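Local coordinates for decaprenyl diphosphate synthase (Rhodobacter capsulatus, PDB 3MZV), which catalyses the stepwise, magnesium-dependent addition of isopentenyl diphosphate units to an allylic diphosphate, making the long all-trans chain of decaprenyl diphosphate, at the interface of chains A and B. Sequence-based numbering; all coordinates share one arbitrary frame. Chains: chain A/B, Decaprenyl diphosphate synthase.

The interface of chains A and B. Residues chain A 35-38, 41, 123; chain B 149, 153, 156.
B:Glu153 reaches from helix 138-161 to A:Ser35, in the loop between helices 19-32 and 40-50 of the other subunit. Both chains are copies of one all-helical trans-prenyl synthase of the FPP/GGPP synthase family, which typically works as a dimer. The patch is one of two equivalent copies in a two-fold interface.

The polar contact is made at the tip of the glutamate. CG of B:Glu153 is anti to its backbone N (chi1 -178°) and the chain stays extended beyond it, which carries the carboxylate across to chain A. The hydroxyl OG of A:Ser35 donates a hydrogen bond to OE2 of B:Glu153, 2.6 Å away. It meets this oxygen on the anti side, 16° out of the carboxylate plane. OG of A:Ser35 also accepts a hydrogen bond from the backbone N of A:Ala38, at 3.0 Å. The serine thus ties the turn of its own loop to the partner helix.

Water 1 makes a second link to the same carboxylate oxygen. Water 1 lies 2.6 Å from OE2 of B:Glu153 and also hydrogen-bonds to the backbone N of A:His37. OE2 is therefore gripped by both a hydroxyl and a water. These polar partners would be expected to favour the charged carboxylate.

Packing contacts flank the glutamate. A:Tyr123, on helix 114-132, lies side by side with B:Glu153, and the two side chains point the same way. Its ring and the carboxylate are turned 34° apart. CE1 of A:Tyr123 comes 4.0 Å from CB of B:Glu153. The backbone O of B:Ala149 sits at the ring edge, in plane, 3.3 Å from CD1 of A:Tyr123. On one ring face, CD1 of A:Ile41 lies over the centre; this methyl also approaches CA of B:Glu153. Further along helix 138-161, CG1 of B:Val156 packs 3.7 Å from CB of A:Ala38. That branch is anti to the valine's backbone N, which directs it towards the alanine methyl.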
loop_
_atom_site.group_PDB
_atom_site.type_symbol
_atom_site.label_atom_id
_atom_site.label_comp_id
_atom_site.label_asym_id
_atom_site.label_seq_id
_atom_site.Cartn_x
_atom_site.Cartn_y
_atom_site.Cartn_z
ATOM N N SER A 35 13.188 9.656 5.711
ATOM C CA SER A 35 12.040 10.444 6.143
ATOM C C SER A 35 12.545 11.422 7.174
ATOM O O SER A 35 13.059 11.023 8.188
ATOM C CB SER A 35 10.913 9.556 6.698
ATOM O OG SER A 35 9.915 10.358 7.356
ATOM N N GLU A 36 12.430 12.704 6.882
ATOM C CA GLU A 36 12.891 13.741 7.796
ATOM C C GLU A 36 12.121 13.713 9.125
ATOM O O GLU A 36 12.703 13.904 10.192
ATOM C CB GLU A 36 12.738 15.124 7.145
ATOM N N HIS A 37 10.825 13.429 9.056
ATOM C CA HIS A 37 9.950 13.602 10.224
ATOM C C HIS A 37 9.353 12.316 10.832
ATOM O O HIS A 37 8.708 12.368 11.884
ATOM C CB HIS A 37 8.889 14.653 9.891
ATOM C CG HIS A 37 9.466 16.026 9.719
ATOM N ND1 HIS A 37 9.952 16.766 10.782
ATOM C CD2 HIS A 37 9.661 16.781 8.612
ATOM C CE1 HIS A 37 10.415 17.921 10.334
ATOM N NE2 HIS A 37 10.251 17.954 9.023
ATOM N N ALA A 38 9.610 11.166 10.209
ATOM C CA ALA A 38 9.376 9.868 10.869
ATOM C C ALA A 38 10.617 8.944 10.718
ATOM O O ALA A 38 10.683 8.143 9.797
ATOM C CB ALA A 38 8.114 9.213 10.302
ATOM N N ILE A 41 10.581 4.985 9.951
ATOM C CA ILE A 41 10.474 4.449 8.604
ATOM C C ILE A 41 11.811 3.863 8.086
ATOM O O ILE A 41 11.889 2.663 7.871
ATOM C CB ILE A 41 9.889 5.501 7.637
ATOM C CG1 ILE A 41 8.445 5.837 8.035
ATOM C CG2 ILE A 41 9.963 4.990 6.237
ATOM C CD1 ILE A 41 7.775 6.870 7.205
ATOM N N TYR A 123 4.532 3.264 2.965
ATOM C CA TYR A 123 5.519 4.275 2.598
ATOM C C TYR A 123 6.440 3.748 1.507
ATOM O O TYR A 123 6.672 4.424 0.505
ATOM C CB TYR A 123 6.381 4.627 3.812
ATOM C CG TYR A 123 7.300 5.823 3.597
ATOM C CD1 TYR A 123 6.790 7.101 3.561
ATOM C CD2 TYR A 123 8.678 5.669 3.455
ATOM C CE1 TYR A 123 7.612 8.215 3.406
ATOM C CE2 TYR A 123 9.522 6.803 3.312
ATOM C CZ TYR A 123 8.963 8.057 3.273
ATOM O OH TYR A 123 9.728 9.208 3.125
ATOM N N ALA B 149 3.066 8.571 -0.128
ATOM C CA ALA B 149 4.140 8.427 0.804
ATOM C C ALA B 149 3.925 9.382 2.013
ATOM O O ALA B 149 4.114 9.007 3.169
ATOM C CB ALA B 149 5.470 8.798 0.146
ATOM N N GLU B 153 3.604 8.700 5.979
ATOM C CA GLU B 153 4.509 9.384 6.882
ATOM C C GLU B 153 3.754 10.196 7.943
ATOM O O GLU B 153 4.157 10.219 9.106
ATOM C CB GLU B 153 5.411 10.287 6.063
ATOM C CG GLU B 153 6.458 11.064 6.816
ATOM C CD GLU B 153 7.229 11.982 5.894
ATOM O OE1 GLU B 153 6.601 12.907 5.343
ATOM O OE2 GLU B 153 8.453 11.771 5.725
ATOM N N VAL B 156 2.419 7.831 10.529
ATOM C CA VAL B 156 3.455 7.442 11.480
ATOM C C VAL B 156 3.818 8.593 12.442
ATOM O O VAL B 156 4.032 8.377 13.665
ATOM C CB VAL B 156 4.716 6.975 10.760
ATOM C CG1 VAL B 156 5.826 6.681 11.759
ATOM C CG2 VAL B 156 4.384 5.713 9.982
HETATM O O HOH W 1 9.950 13.644 6.648
#